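Local coordinates for probable outer membrane protein (Pseudomonas aeruginosa, PDB 3DWO) that probably carries long-chain fatty acids or other hydrophobic compounds across the outer membrane through a FadL-type beta-barrel channel, at residues R369-D375 against V409-T413; K57-Y63 against R423-T429; S313-L317 against S328-Y333. One frame throughout, in Å; residues are numbered along the deposited sequence.

Contact 1 (R369-D375 against V409-T413); sequences RDPRIPD and VPLKT. With C8E ((hydroxyethyloxy)tri(ethyloxy)octane), chain E; C8E ((hydroxyethyloxy)tri(ethyloxy)octane), chain D.
Arg369 reaches across to Pro410 with two nitrogens of its guanidinium group, and this grip fixes a loop of the FadL-type barrel, the one joining strands 351-360 and 378-388, against the end of strand 395-411. Both donors converge side-on upon one acceptor: Arg369 NE lies 3.2 Å from Pro410 O and NH2 3.1 Å from the same oxygen, which sits in the guanidinium plane. The NH2 bond arrives on a carbonyl lone pair, whereas NE is tilted out of the carbonyl plane. A side chain that starts opposite its own backbone nitrogen (chi1 -172°) and bends at chi3 brings the group here, with Val409 CB resting over one face, 3.7 Å from Arg369 CZ. NH2 is also bonded to Asn366, and NH1 to Thr364.

The carbonyl of Arg369 illustrates how a buried acceptor can be served twice. Thr413 OG1 donates to Arg369 O at 2.8 Å, in the carbonyl plane and on a lone pair. A water donates to Arg369 O at 2.6 Å and accepts from Lys412 N at 2.7 Å, and so ties the loop to the chain just past the strand. On Asp370, OD2 forms a long salt bridge to Arg372 NH1 (3.6 Å) and is also hydrogen-bonded to Tyr331 OH, while OD1 receives a weak bond from Arg372 N. Between these polar ties Leu411 packs on two prolines: CD1 meets Pro374, the centre of an inverse gamma turn, and Leu411 CD2 approaches Pro371 CG to 4.1 Å.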
loop_
_atom_site.group_PDB
_atom_site.type_symbol
_atom_site.label_atom_id
_atom_site.label_comp_id
_atom_site.label_asym_id
_atom_site.label_seq_id
_atom_site.Cartn_x
_atom_site.Cartn_y
_atom_site.Cartn_z
ATOM N N ARG A 369 -12.412 4.015 -8.421
ATOM C CA ARG A 369 -12.000 2.759 -7.806
ATOM C C ARG A 369 -12.148 1.587 -8.771
ATOM O O ARG A 369 -13.153 1.469 -9.477
ATOM C CB ARG A 369 -12.798 2.488 -6.536
ATOM C CG ARG A 369 -12.294 1.289 -5.719
ATOM C CD ARG A 369 -12.895 1.337 -4.330
ATOM N NE ARG A 369 -14.271 1.777 -4.436
ATOM C CZ ARG A 369 -14.782 2.827 -3.805
ATOM N NH1 ARG A 369 -14.038 3.562 -2.995
ATOM N NH2 ARG A 369 -16.042 3.152 -4.020
ATOM N N ASP A 370 -11.136 0.725 -8.799
ATOM C CA ASP A 370 -11.154 -0.436 -9.675
ATOM C C ASP A 370 -10.733 -1.689 -8.908
ATOM O O ASP A 370 -10.463 -1.626 -7.715
ATOM C CB ASP A 370 -10.250 -0.194 -10.889
ATOM C CG ASP A 370 -8.798 -0.029 -10.512
ATOM O OD1 ASP A 370 -8.461 -0.282 -9.336
ATOM O OD2 ASP A 370 -7.991 0.340 -11.398
ATOM N N PRO A 371 -10.678 -2.847 -9.585
ATOM C CA PRO A 371 -10.298 -4.112 -8.935
ATOM C C PRO A 371 -8.876 -4.229 -8.383
ATOM O O PRO A 371 -8.616 -5.091 -7.545
ATOM C CB PRO A 371 -10.572 -5.153 -10.024
ATOM C CG PRO A 371 -11.653 -4.491 -10.859
ATOM C CD PRO A 371 -11.131 -3.094 -10.963
ATOM N N ARG A 372 -7.958 -3.383 -8.848
ATOM C CA ARG A 372 -6.572 -3.437 -8.367
ATOM C C ARG A 372 -6.482 -3.147 -6.869
ATOM O O ARG A 372 -5.857 -3.898 -6.116
ATOM C CB ARG A 372 -5.692 -2.423 -9.106
ATOM C CG ARG A 372 -5.652 -2.607 -10.596
ATOM C CD ARG A 372 -4.457 -1.897 -11.228
ATOM N NE ARG A 372 -4.267 -2.395 -12.587
ATOM C CZ ARG A 372 -4.693 -1.784 -13.685
ATOM N NH1 ARG A 372 -5.328 -0.620 -13.613
ATOM N NH2 ARG A 372 -4.515 -2.369 -14.859
ATOM N N ILE A 373 -7.106 -2.044 -6.459
ATOM C CA ILE A 373 -7.121 -1.600 -5.064
ATOM C C ILE A 373 -8.570 -1.228 -4.732
ATOM O O ILE A 373 -8.926 -0.051 -4.696
ATOM C CB ILE A 373 -6.258 -0.330 -4.863
ATOM C CG1 ILE A 373 -4.876 -0.503 -5.506
ATOM C CG2 ILE A 373 -6.118 -0.038 -3.377
ATOM C CD1 ILE A 373 -3.987 -1.522 -4.818
ATOM N N PRO A 374 -9.426 -2.228 -4.497
ATOM C CA PRO A 374 -10.827 -1.946 -4.180
ATOM C C PRO A 374 -11.090 -1.777 -2.687
ATOM O O PRO A 374 -11.874 -2.532 -2.118
ATOM C CB PRO A 374 -11.537 -3.170 -4.731
ATOM C CG PRO A 374 -10.571 -4.282 -4.327
ATOM C CD PRO A 374 -9.205 -3.678 -4.682
ATOM N N ASP A 375 -10.462 -0.802 -2.035
ATOM C CA ASP A 375 -10.722 -0.669 -0.604
ATOM C C ASP A 375 -11.681 0.453 -0.226
ATOM O O ASP A 375 -12.094 1.258 -1.061
ATOM C CB ASP A 375 -9.406 -0.546 0.190
ATOM C CG ASP A 375 -8.856 0.853 0.208
ATOM O OD1 ASP A 375 -8.896 1.518 -0.847
ATOM O OD2 ASP A 375 -8.369 1.282 1.278
ATOM N N VAL A 409 -17.606 -1.702 -0.732
ATOM C CA VAL A 409 -17.620 -0.557 -1.631
ATOM C C VAL A 409 -18.050 -0.899 -3.039
ATOM O O VAL A 409 -17.920 -2.036 -3.487
ATOM C CB VAL A 409 -16.231 0.114 -1.725
ATOM C CG1 VAL A 409 -15.981 0.973 -0.495
ATOM C CG2 VAL A 409 -15.147 -0.961 -1.867
ATOM N N PRO A 410 -18.579 0.094 -3.760
ATOM C CA PRO A 410 -19.025 -0.111 -5.137
ATOM C C PRO A 410 -17.890 0.067 -6.140
ATOM O O PRO A 410 -16.923 0.780 -5.883
ATOM C CB PRO A 410 -20.099 0.956 -5.307
ATOM C CG PRO A 410 -19.529 2.099 -4.494
ATOM C CD PRO A 410 -19.041 1.397 -3.240
ATOM N N LEU A 411 -18.011 -0.616 -7.270
ATOM C CA LEU A 411 -17.056 -0.512 -8.358
ATOM C C LEU A 411 -17.912 -0.151 -9.563
ATOM O O LEU A 411 -18.770 -0.930 -9.977
ATOM C CB LEU A 411 -16.335 -1.841 -8.599
ATOM C CG LEU A 411 -15.013 -2.044 -7.853
ATOM C CD1 LEU A 411 -15.213 -1.826 -6.379
ATOM C CD2 LEU A 411 -14.492 -3.444 -8.110
ATOM N N LYS A 412 -17.687 1.041 -10.104
ATOM C CA LYS A 412 -18.442 1.535 -11.249
ATOM C C LYS A 412 -17.456 1.904 -12.339
ATOM O O LYS A 412 -17.725 2.771 -13.166
ATOM C CB LYS A 412 -19.227 2.782 -10.847
ATOM C CG LYS A 412 -20.197 2.583 -9.689
ATOM C CD LYS A 412 -21.436 1.813 -10.121
ATOM C CE LYS A 412 -22.512 1.872 -9.037
ATOM N NZ LYS A 412 -23.785 1.228 -9.471
ATOM N N THR A 413 -16.314 1.228 -12.326
ATOM C CA THR A 413 -15.230 1.470 -13.267
ATOM C C THR A 413 -15.603 1.477 -14.748
ATOM O O THR A 413 -16.278 0.578 -15.242
ATOM C CB THR A 413 -14.113 0.433 -13.063
ATOM O OG1 THR A 413 -14.050 0.074 -11.677
ATOM C CG2 THR A 413 -12.766 1.013 -13.484
HETATM C C1 C8E E . 3.870 -8.343 -0.784
HETATM C C2 C8E E . 2.546 -7.750 -0.652
HETATM C C3 C8E E . 2.506 -6.541 0.164
HETATM C C4 C8E E . 2.083 -6.928 1.499
HETATM C C5 C8E E . 1.069 -5.964 1.974
HETATM C C6 C8E E . 0.963 -6.033 3.414
HETATM C C7 C8E E . -0.223 -5.228 3.617
HETATM C C8 C8E E . -1.072 -5.911 4.602
HETATM O O9 C8E E . -2.079 -5.336 5.406
HETATM C C10 C8E E . -1.751 -4.308 6.317
HETATM C C11 C8E E . -3.053 -3.954 6.966
HETATM O O12 C8E E . -4.033 -3.569 5.981
HETATM C C13 C8E E . -5.410 -3.540 6.454
HETATM C C14 C8E E . -6.684 -3.826 5.597
HETATM O O15 C8E E . -7.013 -4.929 4.705
HETATM C C16 C8E E . -6.587 -4.647 3.356
HETATM C C17 C8E E . -7.641 -3.939 2.488
HETATM O O18 C8E E . -8.357 -4.599 1.426
HETATM C C19 C8E E . -7.674 -4.488 0.145
HETATM C C20 C8E E . -8.244 -3.680 -1.077
HETATM O O21 C8E E . -7.660 -2.413 -1.391
HETATM C C1 C8E D . -7.981 2.343 -6.839
HETATM C C2 C8E D . -6.980 1.647 -7.640
HETATM C C3 C8E D . -5.672 2.286 -7.701
HETATM C C4 C8E D . -4.799 1.401 -8.452
HETATM C C5 C8E D . -3.388 1.731 -8.128
HETATM C C6 C8E D . -2.522 0.618 -8.470
HETATM C C7 C8E D . -1.255 1.316 -8.598
HETATM C C8 C8E D . -0.175 0.476 -8.027
HETATM O O9 C8E D . 1.061 0.140 -8.641
HETATM C C10 C8E D . 1.046 -0.570 -9.865
HETATM C C11 C8E D . 2.482 -0.755 -10.243
HETATM O O12 C8E D . 2.901 0.269 -11.161
HETATM C C13 C8E D . 3.218 -0.179 -12.515
HETATM C C14 C8E D . 2.199 -0.397 -13.678
HETATM O O15 C8E D . 2.181 0.083 -15.056
HETATM C C16 C8E D . 1.487 1.341 -15.184
HETATM C C17 C8E D . -0.020 1.219 -15.478
HETATM O O18 C8E D . -0.641 0.007 -15.956
HETATM C C19 C8E D . -0.684 -0.088 -17.405
HETATM C C20 C8E D . -2.018 -0.289 -18.215
HETATM O O21 C8E D . -2.426 -1.619 -18.569
HETATM O O HOH W 1 -15.542 2.515 -9.334
#

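Contact 2 (K57-Y63 against R423-T429); sequences KYNGDAY and RLDGRAT
From Lys57 with Thr429 to Tyr63 with Arg423, the first and last long strands of the barrel pair antiparallel in unbroken register, short axes 4.7 Å apart, through eight backbone hydrogen bonds that close the wall. The chain turns a corner at Gly60, where Gly60 CA and Gly426 CA come within 3.8 Å, a closeness that two residues without side chains permit.

Tyr58 uses the same room. With its ring swung opposite the backbone nitrogen (chi1 178°), it runs along the strand until Tyr58 CZ lies 4.0 Å from Gly426 CA, and Tyr58 OH donates to Asp61 O at 2.6 Å. Asp425 N reaches Asp61 O from the other face of the carbonyl, at 3.0 Å, so this one oxygen serves both the sheet and the phenol. Ala62 and Leu424 pack on the same face as Tyr58.

On the opposite face the extended Arg423 lays its guanidinium over the rim of the Tyr63 ring, centres 4.2 Å apart and planes at 26°, an off-centre cation-pi stack. Beside it a water accepts from Tyr63 OH and donates to both acids. Asp61 OD2 and Asp425 OD1 are 4.6 Å apart, and Asp425 is further paired with Lys412. The shared water, the lysine and the nearby guanidinium probably offset the mutual repulsion of the two acids, allowing like charges to sit side by side on the seam.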
loop_
_atom_site.group_PDB
_atom_site.type_symbol
_atom_site.label_atom_id
_atom_site.label_comp_id
_atom_site.label_asym_id
_atom_site.label_seq_id
_atom_site.Cartn_x
_atom_site.Cartn_y
_atom_site.Cartn_z
ATOM N N LYS A 57 -12.860 -10.012 -2.575
ATOM C CA LYS A 57 -13.828 -10.618 -3.476
ATOM C C LYS A 57 -14.685 -9.584 -4.205
ATOM O O LYS A 57 -14.870 -8.461 -3.737
ATOM C CB LYS A 57 -14.755 -11.563 -2.712
ATOM C CG LYS A 57 -14.101 -12.824 -2.190
ATOM C CD LYS A 57 -15.141 -13.664 -1.468
ATOM C CE LYS A 57 -14.520 -14.856 -0.746
ATOM N NZ LYS A 57 -15.552 -15.565 0.070
ATOM N N TYR A 58 -15.221 -9.996 -5.347
ATOM C CA TYR A 58 -16.069 -9.149 -6.164
ATOM C C TYR A 58 -17.383 -9.858 -6.398
ATOM O O TYR A 58 -17.426 -11.076 -6.540
ATOM C CB TYR A 58 -15.407 -8.879 -7.514
ATOM C CG TYR A 58 -16.233 -8.043 -8.472
ATOM C CD1 TYR A 58 -16.996 -8.636 -9.484
ATOM C CD2 TYR A 58 -16.228 -6.651 -8.386
ATOM C CE1 TYR A 58 -17.733 -7.850 -10.396
ATOM C CE2 TYR A 58 -16.961 -5.865 -9.282
ATOM C CZ TYR A 58 -17.706 -6.466 -10.282
ATOM O OH TYR A 58 -18.410 -5.663 -11.159
ATOM N N ASN A 59 -18.455 -9.083 -6.435
ATOM C CA ASN A 59 -19.778 -9.618 -6.694
ATOM C C ASN A 59 -20.415 -8.552 -7.582
ATOM O O ASN A 59 -20.551 -7.404 -7.174
ATOM C CB ASN A 59 -20.562 -9.773 -5.387
ATOM C CG ASN A 59 -21.638 -10.838 -5.478
ATOM O OD1 ASN A 59 -21.352 -12.039 -5.409
ATOM N ND2 ASN A 59 -22.883 -10.406 -5.648
ATOM N N GLY A 60 -20.788 -8.923 -8.800
ATOM C CA GLY A 60 -21.379 -7.947 -9.686
ATOM C C GLY A 60 -21.295 -8.297 -11.157
ATOM O O GLY A 60 -21.093 -9.451 -11.531
ATOM N N ASP A 61 -21.439 -7.275 -11.992
ATOM C CA ASP A 61 -21.436 -7.442 -13.436
ATOM C C ASP A 61 -20.300 -6.695 -14.113
ATOM O O ASP A 61 -19.626 -5.868 -13.498
ATOM C CB ASP A 61 -22.761 -6.932 -14.020
ATOM C CG ASP A 61 -23.975 -7.471 -13.279
ATOM O OD1 ASP A 61 -24.033 -8.702 -13.061
ATOM O OD2 ASP A 61 -24.872 -6.663 -12.926
ATOM N N ALA A 62 -20.121 -6.997 -15.396
ATOM C CA ALA A 62 -19.109 -6.375 -16.239
ATOM C C ALA A 62 -19.708 -6.358 -17.641
ATOM O O ALA A 62 -20.406 -7.301 -18.034
ATOM C CB ALA A 62 -17.819 -7.188 -16.218
ATOM N N TYR A 63 -19.446 -5.285 -18.384
ATOM C CA TYR A 63 -19.977 -5.137 -19.736
ATOM C C TYR A 63 -18.905 -4.720 -20.729
ATOM O O TYR A 63 -17.914 -4.106 -20.348
ATOM C CB TYR A 63 -21.080 -4.074 -19.760
ATOM C CG TYR A 63 -22.208 -4.316 -18.782
ATOM C CD1 TYR A 63 -22.106 -3.910 -17.447
ATOM C CD2 TYR A 63 -23.382 -4.947 -19.194
ATOM C CE1 TYR A 63 -23.158 -4.125 -16.542
ATOM C CE2 TYR A 63 -24.434 -5.170 -18.302
ATOM C CZ TYR A 63 -24.316 -4.756 -16.984
ATOM O OH TYR A 63 -25.363 -4.978 -16.120
ATOM N N ARG A 423 -17.112 -1.535 -18.804
ATOM C CA ARG A 423 -17.421 -0.966 -17.499
ATOM C C ARG A 423 -17.859 -2.020 -16.495
ATOM O O ARG A 423 -18.393 -3.068 -16.862
ATOM C CB ARG A 423 -18.516 0.099 -17.613
ATOM C CG ARG A 423 -19.916 -0.439 -17.797
ATOM C CD ARG A 423 -20.927 0.714 -17.855
ATOM N NE ARG A 423 -22.259 0.258 -18.234
ATOM C CZ ARG A 423 -23.129 -0.310 -17.404
ATOM N NH1 ARG A 423 -22.816 -0.488 -16.130
ATOM N NH2 ARG A 423 -24.309 -0.714 -17.857
ATOM N N LEU A 424 -17.634 -1.727 -15.221
ATOM C CA LEU A 424 -18.017 -2.638 -14.153
ATOM C C LEU A 424 -19.214 -2.071 -13.393
ATOM O O LEU A 424 -19.435 -0.860 -13.367
ATOM C CB LEU A 424 -16.852 -2.825 -13.175
ATOM C CG LEU A 424 -15.507 -3.304 -13.739
ATOM C CD1 LEU A 424 -14.464 -3.300 -12.639
ATOM C CD2 LEU A 424 -15.663 -4.701 -14.330
ATOM N N ASP A 425 -19.990 -2.955 -12.784
ATOM C CA ASP A 425 -21.128 -2.540 -11.976
ATOM C C ASP A 425 -21.280 -3.589 -10.887
ATOM O O ASP A 425 -21.964 -4.594 -11.076
ATOM C CB ASP A 425 -22.409 -2.473 -12.799
ATOM C CG ASP A 425 -23.593 -1.987 -11.978
ATOM O OD1 ASP A 425 -24.741 -2.084 -12.463
ATOM O OD2 ASP A 425 -23.368 -1.500 -10.848
ATOM N N GLY A 426 -20.616 -3.363 -9.759
ATOM C CA GLY A 426 -20.681 -4.312 -8.668
ATOM C C GLY A 426 -20.041 -3.766 -7.411
ATOM O O GLY A 426 -19.925 -2.555 -7.242
ATOM N N ARG A 427 -19.631 -4.658 -6.517
ATOM C CA ARG A 427 -19.007 -4.230 -5.273
ATOM C C ARG A 427 -17.954 -5.204 -4.777
ATOM O O ARG A 427 -18.027 -6.410 -5.016
ATOM C CB ARG A 427 -20.075 -4.024 -4.203
ATOM C CG ARG A 427 -21.122 -5.109 -4.174
ATOM C CD ARG A 427 -22.365 -4.653 -3.427
ATOM N NE ARG A 427 -22.777 -3.300 -3.803
ATOM C CZ ARG A 427 -22.447 -2.198 -3.131
ATOM N NH1 ARG A 427 -21.699 -2.278 -2.037
ATOM N NH2 ARG A 427 -22.859 -1.010 -3.555
ATOM N N ALA A 428 -16.965 -4.661 -4.086
ATOM C CA ALA A 428 -15.883 -5.464 -3.556
ATOM C C ALA A 428 -16.051 -5.601 -2.059
ATOM O O ALA A 428 -16.434 -4.653 -1.369
ATOM C CB ALA A 428 -14.545 -4.813 -3.874
ATOM N N THR A 429 -15.781 -6.798 -1.566
ATOM C CA THR A 429 -15.867 -7.075 -0.150
ATOM C C THR A 429 -14.478 -7.520 0.260
ATOM O O THR A 429 -13.914 -8.439 -0.337
ATOM C CB THR A 429 -16.868 -8.197 0.151
ATOM O OG1 THR A 429 -18.193 -7.755 -0.172
ATOM C CG2 THR A 429 -16.811 -8.566 1.626
HETATM O O HOH W 2 -25.335 -4.326 -13.686
#

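Contact 3 (S313-L317 against S328-Y333); sequences SFQDL and SIPYTY. With C8E ((hydroxyethyloxy)tri(ethyloxy)octane), chain D.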
loop_
_atom_site.group_PDB
_atom_site.type_symbol
_atom_site.label_atom_id
_atom_site.label_comp_id
_atom_site.label_asym_id
_atom_site.label_seq_id
_atom_site.Cartn_x
_atom_site.Cartn_y
_atom_site.Cartn_z
ATOM N N SER A 313 -1.592 13.325 -4.120
ATOM C CA SER A 313 -0.532 13.351 -5.116
ATOM C C SER A 313 -0.730 12.215 -6.123
ATOM O O SER A 313 -0.207 12.271 -7.234
ATOM C CB SER A 313 0.849 13.243 -4.450
ATOM O OG SER A 313 1.057 11.969 -3.869
ATOM N N PHE A 314 -1.480 11.184 -5.742
ATOM C CA PHE A 314 -1.734 10.081 -6.664
ATOM C C PHE A 314 -2.936 10.447 -7.534
ATOM O O PHE A 314 -4.068 10.039 -7.268
ATOM C CB PHE A 314 -2.018 8.779 -5.910
ATOM C CG PHE A 314 -2.095 7.576 -6.808
ATOM C CD1 PHE A 314 -0.995 7.206 -7.586
ATOM C CD2 PHE A 314 -3.262 6.823 -6.893
ATOM C CE1 PHE A 314 -1.058 6.105 -8.435
ATOM C CE2 PHE A 314 -3.338 5.713 -7.744
ATOM C CZ PHE A 314 -2.236 5.354 -8.514
ATOM N N GLN A 315 -2.671 11.235 -8.570
ATOM C CA GLN A 315 -3.698 11.698 -9.488
ATOM C C GLN A 315 -3.961 10.711 -10.613
ATOM O O GLN A 315 -5.095 10.565 -11.069
ATOM C CB GLN A 315 -3.286 13.053 -10.076
ATOM C CG GLN A 315 -3.436 14.215 -9.100
ATOM C CD GLN A 315 -4.900 14.483 -8.774
ATOM O OE1 GLN A 315 -5.721 14.621 -9.676
ATOM N NE2 GLN A 315 -5.231 14.555 -7.488
ATOM N N ASP A 316 -2.914 10.029 -11.065
ATOM C CA ASP A 316 -3.071 9.066 -12.146
ATOM C C ASP A 316 -1.931 8.056 -12.214
ATOM O O ASP A 316 -0.878 8.246 -11.603
ATOM C CB ASP A 316 -3.152 9.805 -13.476
ATOM C CG ASP A 316 -1.871 10.544 -13.800
ATOM O OD1 ASP A 316 -1.375 11.293 -12.929
ATOM O OD2 ASP A 316 -1.355 10.379 -14.923
ATOM N N LEU A 317 -2.157 6.981 -12.961
ATOM C CA LEU A 317 -1.142 5.953 -13.153
ATOM C C LEU A 317 -0.876 6.030 -14.643
ATOM O O LEU A 317 -1.743 5.694 -15.450
ATOM C CB LEU A 317 -1.684 4.561 -12.806
ATOM C CG LEU A 317 -0.815 3.603 -11.976
ATOM C CD1 LEU A 317 -1.253 2.174 -12.262
ATOM C CD2 LEU A 317 0.656 3.769 -12.295
ATOM N N SER A 328 -2.783 6.474 -19.877
ATOM C CA SER A 328 -2.830 7.188 -18.608
ATOM C C SER A 328 -4.187 6.906 -17.958
ATOM O O SER A 328 -5.230 7.156 -18.551
ATOM C CB SER A 328 -2.656 8.690 -18.835
ATOM O OG SER A 328 -2.500 9.364 -17.599
ATOM N N ILE A 329 -4.160 6.377 -16.743
ATOM C CA ILE A 329 -5.379 6.040 -16.019
ATOM C C ILE A 329 -5.576 6.965 -14.813
ATOM O O ILE A 329 -4.775 6.973 -13.878
ATOM C CB ILE A 329 -5.324 4.567 -15.538
ATOM C CG1 ILE A 329 -5.089 3.653 -16.740
ATOM C CG2 ILE A 329 -6.628 4.186 -14.830
ATOM C CD1 ILE A 329 -4.858 2.198 -16.377
ATOM N N PRO A 330 -6.647 7.768 -14.828
ATOM C CA PRO A 330 -6.890 8.677 -13.703
ATOM C C PRO A 330 -7.383 7.944 -12.463
ATOM O O PRO A 330 -8.158 7.000 -12.554
ATOM C CB PRO A 330 -7.942 9.637 -14.253
ATOM C CG PRO A 330 -7.732 9.577 -15.748
ATOM C CD PRO A 330 -7.515 8.106 -15.966
ATOM N N TYR A 331 -6.920 8.377 -11.300
ATOM C CA TYR A 331 -7.339 7.768 -10.054
ATOM C C TYR A 331 -7.788 8.840 -9.078
ATOM O O TYR A 331 -8.655 8.597 -8.243
ATOM C CB TYR A 331 -6.205 6.926 -9.469
ATOM C CG TYR A 331 -6.109 5.558 -10.109
ATOM C CD1 TYR A 331 -7.158 4.644 -9.999
ATOM C CD2 TYR A 331 -4.980 5.182 -10.839
ATOM C CE1 TYR A 331 -7.088 3.384 -10.599
ATOM C CE2 TYR A 331 -4.897 3.923 -11.447
ATOM C CZ TYR A 331 -5.952 3.029 -11.321
ATOM O OH TYR A 331 -5.868 1.776 -11.900
ATOM N N THR A 332 -7.199 10.027 -9.204
ATOM C CA THR A 332 -7.528 11.177 -8.362
ATOM C C THR A 332 -7.841 10.855 -6.901
ATOM O O THR A 332 -8.916 11.178 -6.401
ATOM C CB THR A 332 -8.723 11.958 -8.951
ATOM O OG1 THR A 332 -9.811 11.058 -9.183
ATOM C CG2 THR A 332 -8.334 12.609 -10.274
ATOM N N TYR A 333 -6.895 10.216 -6.221
ATOM C CA TYR A 333 -7.054 9.874 -4.811
ATOM C C TYR A 333 -7.269 11.138 -3.984
ATOM O O TYR A 333 -6.813 12.215 -4.358
ATOM C CB TYR A 333 -5.796 9.170 -4.302
ATOM C CG TYR A 333 -5.763 7.676 -4.517
ATOM C CD1 TYR A 333 -6.522 7.065 -5.519
ATOM C CD2 TYR A 333 -4.954 6.870 -3.724
ATOM C CE1 TYR A 333 -6.474 5.680 -5.716
ATOM C CE2 TYR A 333 -4.895 5.495 -3.912
ATOM C CZ TYR A 333 -5.655 4.905 -4.904
ATOM O OH TYR A 333 -5.606 3.536 -5.051
HETATM C C1 C8E D . -7.981 2.343 -6.839
HETATM C C2 C8E D . -6.980 1.647 -7.640
HETATM C C3 C8E D . -5.672 2.286 -7.701
HETATM C C4 C8E D . -4.799 1.401 -8.452
HETATM C C5 C8E D . -3.388 1.731 -8.128
HETATM C C6 C8E D . -2.522 0.618 -8.470
HETATM C C7 C8E D . -1.255 1.316 -8.598
HETATM C C8 C8E D . -0.175 0.476 -8.027
HETATM O O9 C8E D . 1.061 0.140 -8.641
HETATM C C10 C8E D . 1.046 -0.570 -9.865
HETATM C C11 C8E D . 2.482 -0.755 -10.243
HETATM O O12 C8E D . 2.901 0.269 -11.161
HETATM C C13 C8E D . 3.218 -0.179 -12.515
HETATM C C14 C8E D . 2.199 -0.397 -13.678
HETATM O O15 C8E D . 2.181 0.083 -15.056
HETATM C C16 C8E D . 1.487 1.341 -15.184
HETATM C C17 C8E D . -0.020 1.219 -15.478
HETATM O O18 C8E D . -0.641 0.007 -15.956
HETATM C C19 C8E D . -0.684 -0.088 -17.405
HETATM C C20 C8E D . -2.018 -0.289 -18.215
HETATM O O21 C8E D . -2.426 -1.619 -18.569
#
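Phe314 drives the edge of its ring onto the face of Tyr333, a T-shaped pair with centroids 4.6 Å apart and planes at 72°, at the open end of the beta hairpin formed by strands 316-321 and 324-330. Its CD2 stands over the centre of the tyrosine ring. Beside it Tyr331 lies nearly parallel but slid away, the centroids 5.4 Å apart, so that the rings barely overlap, with Phe314 CE2 3.5 Å from Tyr331 CD2. A first torsion of -172° turns the Phe314 ring so that it touches both tyrosines and completes the aromatic cluster.

The backbone holds this arrangement: Gln315 O accepts from Tyr331 N and from Thr332 N, each at 2.9 Å and from the same side of the carbonyl plane, while Tyr333 N bonds to Phe314 O. Beyond the cluster Leu317 CB butts in plane against the edge of Tyr331, whose hydroxyl bonds to the 369-375 loop. The alkyl tail of a bound detergent molecule covers one face of Tyr331, its C3 lying 3.4 Å from Tyr331 CE1, and the detergent's polyether end continues past Leu317, whose CD1 is 3.6 Å from C17.

In the fold
Contacts 1 and 2 adjoin, their centres 8 Å apart, because strands 395-411 and 423-441 pair directly in the wall: Leu411 N lies 2.7 Å from Gly426 O, a probable hydrogen bond, and just beyond the end of the first strand Thr413 O is as close to Leu424 N. Contact 3 stands 14 Å from contact 1, centre to centre, and is joined to it by Asp370 OD2 and Tyr331 OH, 2.6 Å apart. Both border the same detergent molecule, whose tail runs between loop 369-375 and the aromatic cluster, consistent with a site for hydrophobic compounds. Contact 2 stays about 10 Å from contact 3 at the nearest atoms, on the far side of the loop.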